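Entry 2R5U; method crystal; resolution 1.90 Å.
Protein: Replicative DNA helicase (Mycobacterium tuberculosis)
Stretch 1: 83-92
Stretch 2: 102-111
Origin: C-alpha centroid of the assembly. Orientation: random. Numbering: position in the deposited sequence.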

# COMPACT_ATOMS: atom_id res chain seq x y z
N ASP B 83 39.36 -5.31 -10.05
CA ASP B 83 39.74 -6.00 -11.27
C ASP B 83 38.55 -6.89 -11.61
O ASP B 83 37.53 -6.86 -10.89
CB ASP B 83 41.06 -6.79 -11.07
CG ASP B 83 41.01 -7.74 -9.87
OD1 ASP B 83 39.97 -8.40 -9.67
OD2 ASP B 83 42.02 -7.84 -9.13
N ALA B 84 38.66 -7.68 -12.69
CA ALA B 84 37.56 -8.51 -13.14
C ALA B 84 36.99 -9.43 -12.06
O ALA B 84 35.78 -9.62 -11.99
CB ALA B 84 37.96 -9.32 -14.36
N VAL B 85 37.87 -10.00 -11.24
CA VAL B 85 37.48 -10.92 -10.16
C VAL B 85 36.77 -10.22 -9.01
O VAL B 85 35.68 -10.65 -8.61
CB VAL B 85 38.73 -11.74 -9.66
CG1 VAL B 85 38.37 -12.64 -8.46
CG2 VAL B 85 39.28 -12.59 -10.83
N THR B 86 37.36 -9.14 -8.48
CA THR B 86 36.78 -8.48 -7.30
C THR B 86 35.46 -7.74 -7.64
O THR B 86 34.55 -7.65 -6.80
CB THR B 86 37.75 -7.52 -6.61
OG1 THR B 86 38.14 -6.48 -7.54
CG2 THR B 86 38.99 -8.27 -6.08
N VAL B 87 35.36 -7.27 -8.88
CA VAL B 87 34.16 -6.57 -9.36
C VAL B 87 32.99 -7.53 -9.65
O VAL B 87 31.85 -7.24 -9.29
CB VAL B 87 34.46 -5.64 -10.58
CG1 VAL B 87 33.14 -5.07 -11.19
CG2 VAL B 87 35.37 -4.50 -10.18
N ALA B 88 33.27 -8.66 -10.31
CA ALA B 88 32.26 -9.71 -10.52
C ALA B 88 31.66 -10.21 -9.20
O ALA B 88 30.46 -10.52 -9.12
CB ALA B 88 32.84 -10.90 -11.33
N ALA B 89 32.51 -10.29 -8.17
CA ALA B 89 32.06 -10.71 -6.85
C ALA B 89 31.23 -9.62 -6.15
O ALA B 89 30.26 -9.94 -5.47
CB ALA B 89 33.26 -11.13 -5.98
N GLU B 90 31.63 -8.36 -6.29
CA GLU B 90 30.84 -7.24 -5.77
C GLU B 90 29.47 -7.18 -6.47
O GLU B 90 28.45 -7.05 -5.79
CB GLU B 90 31.61 -5.91 -5.89
CG GLU B 90 30.78 -4.66 -5.54
CD GLU B 90 30.37 -4.58 -4.08
OE1 GLU B 90 31.18 -4.96 -3.21
OE2 GLU B 90 29.22 -4.13 -3.79
N LEU B 91 29.44 -7.34 -7.79
CA LEU B 91 28.17 -7.45 -8.54
C LEU B 91 27.31 -8.64 -8.12
O LEU B 91 26.10 -8.50 -7.95
CB LEU B 91 28.42 -7.48 -10.06
CG LEU B 91 28.93 -6.17 -10.70
CD1 LEU B 91 29.52 -6.48 -12.06
CD2 LEU B 91 27.86 -5.10 -10.80
N ASP B 92 27.93 -9.81 -7.97
CA ASP B 92 27.25 -11.02 -7.47
C ASP B 92 26.65 -10.83 -6.06
O ASP B 92 25.53 -11.27 -5.81
CB ASP B 92 28.21 -12.22 -7.50
CG ASP B 92 27.52 -13.53 -7.19
OD1 ASP B 92 26.64 -13.95 -7.98
OD2 ASP B 92 27.88 -14.14 -6.16
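Stretch 2, residues 102-111: GAPYLHTLIS

Stretch 2 is helical and packs against the helix that occupies residues 84-92 of stretch 1. From A103 onward its backbone torsions are helical, with phi between -57° and -67°, whereas G102 has a phi of 74° and a psi of -176°, a positive-phi conformation that by itself favours glycine. Regular i to i+4 hydrogen bonds run along the second helix from H107 N to A103 O (2.9 Å) through S111 N to H107 O (3.1 Å), and Y105 N bonds to G102 O at 3.0 Å. In stretch 1, D83 precedes the helix in an extended conformation and caps it: T86 N donates to D83 OD1 at 3.0 Å, while D83 N donates in return to T86 OG1, also at 3.0 Å. These reciprocal bonds tie the first turn together without drawing on stretch 2.

The two helix axes approach to 9.8 Å, and their N-to-C directions make an angle of 135°, so the helices run in broadly opposing senses but are well short of antiparallel. The register reflects this reversal. The CA atoms of A88 and A103 are 5.8 Å apart, and those of A84 and L106 are 6.2 Å apart, so that the start of stretch 2 lies by the middle of stretch 1 and its course then leads back toward A84. Three of these four positions are alanine; the fourth, L106, supplies the bulk that fills the space between the helices.

L106 is the centre of the contact. Its chi1 is m and its chi2 t, and its side chain enters as a knob into the hole formed by A84, V87, A88 and L91. L106 CD1 lies 3.5 Å from A84 O, 3.8 Å from A88 CB and 4.1 Å from V87 CG1; it also comes within 3.7 Å of A88 N. The methyl group thus packs onto the first helix's backbone as well as its side chains, beside the A88 N to A84 O hydrogen bond (3.2 Å). The other methyl reaches L91, with L106 CD2 4.2 Å from L91 CD1. L106 has 82 Å² covered by stretch 1, the largest share of any residue here.

Around this knob the remaining contacts are lighter. A103 meets A88 through their methyl groups, CB to CB, at 4.3 Å. One turn beyond L106, I110 directs its CA-to-CB bond toward stretch 1 and brings its CD1 to 4.3 Å from A84 CB. The CA-to-CB bond of H107 points sideways, but its ring bends nearer, placing H107 CE1 3.8 Å from A84 CB in an oblique approach. A84 therefore touches L106, H107 and I110, which explains why it has 71 Å² covered despite its small side chain.

No hydrogen bond crosses between the stretches. The contact, which buries 264 Å² summed over both sides, rests mainly on apolar packing, and T108 and S111 direct their hydroxyls to their own helix, bonding to P104 O (3.1 Å from T108 OG1) and H107 O (2.9 Å from S111 OG).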

# COMPACT_ATOMS: atom_id res chain seq x y z
N GLY B 102 27.51 -11.65 -16.58
CA GLY B 102 28.62 -12.35 -15.91
C GLY B 102 29.99 -11.77 -16.17
O GLY B 102 30.13 -10.74 -16.83
N ALA B 103 31.01 -12.45 -15.64
CA ALA B 103 32.39 -12.02 -15.82
C ALA B 103 32.80 -11.91 -17.28
O ALA B 103 33.63 -11.05 -17.61
CB ALA B 103 33.38 -12.93 -15.04
N PRO B 104 32.23 -12.76 -18.18
CA PRO B 104 32.57 -12.61 -19.60
C PRO B 104 32.27 -11.19 -20.11
O PRO B 104 33.01 -10.66 -20.92
CB PRO B 104 31.65 -13.62 -20.30
CG PRO B 104 31.36 -14.64 -19.26
CD PRO B 104 31.27 -13.87 -17.98
N TYR B 105 31.21 -10.58 -19.60
CA TYR B 105 30.91 -9.19 -19.97
C TYR B 105 32.01 -8.22 -19.51
O TYR B 105 32.40 -7.32 -20.26
CB TYR B 105 29.56 -8.77 -19.42
CG TYR B 105 29.22 -7.36 -19.79
CD1 TYR B 105 29.00 -6.40 -18.81
CD2 TYR B 105 29.17 -6.98 -21.13
CE1 TYR B 105 28.69 -5.10 -19.16
CE2 TYR B 105 28.88 -5.68 -21.49
CZ TYR B 105 28.64 -4.75 -20.49
OH TYR B 105 28.36 -3.46 -20.84
N LEU B 106 32.50 -8.40 -18.28
CA LEU B 106 33.62 -7.60 -17.78
C LEU B 106 34.88 -7.77 -18.63
O LEU B 106 35.59 -6.80 -18.88
CB LEU B 106 33.92 -7.92 -16.31
CG LEU B 106 32.77 -7.79 -15.31
CD1 LEU B 106 33.32 -8.11 -13.92
CD2 LEU B 106 32.17 -6.38 -15.36
N HIS B 107 35.13 -9.00 -19.09
CA HIS B 107 36.26 -9.27 -19.98
C HIS B 107 36.09 -8.60 -21.35
O HIS B 107 37.06 -8.09 -21.90
CB HIS B 107 36.51 -10.77 -20.11
CG HIS B 107 37.08 -11.38 -18.87
ND1 HIS B 107 38.33 -11.06 -18.39
CD2 HIS B 107 36.56 -12.27 -17.99
CE1 HIS B 107 38.57 -11.73 -17.28
NE2 HIS B 107 37.50 -12.47 -17.02
N THR B 108 34.86 -8.58 -21.87
CA THR B 108 34.53 -7.83 -23.09
C THR B 108 34.83 -6.32 -22.93
O THR B 108 35.48 -5.72 -23.78
CB THR B 108 33.06 -8.06 -23.51
OG1 THR B 108 32.85 -9.44 -23.81
CG2 THR B 108 32.72 -7.24 -24.72
N LEU B 109 34.39 -5.73 -21.82
CA LEU B 109 34.68 -4.32 -21.51
C LEU B 109 36.17 -4.01 -21.48
O LEU B 109 36.60 -3.00 -22.02
CB LEU B 109 34.07 -3.91 -20.18
CG LEU B 109 32.56 -3.84 -20.12
CD1 LEU B 109 32.11 -3.45 -18.72
CD2 LEU B 109 32.04 -2.85 -21.16
N ILE B 110 36.94 -4.88 -20.85
CA ILE B 110 38.39 -4.72 -20.80
C ILE B 110 39.00 -4.74 -22.23
O ILE B 110 39.86 -3.92 -22.54
CB ILE B 110 39.04 -5.79 -19.88
CG1 ILE B 110 38.79 -5.42 -18.41
CG2 ILE B 110 40.52 -5.94 -20.15
CD1 ILE B 110 39.02 -6.56 -17.44
N SER B 111 38.49 -5.64 -23.06
CA SER B 111 38.89 -5.78 -24.47
C SER B 111 38.57 -4.58 -25.36
O SER B 111 39.13 -4.47 -26.45
CB SER B 111 38.25 -7.02 -25.09
OG SER B 111 38.55 -8.19 -24.35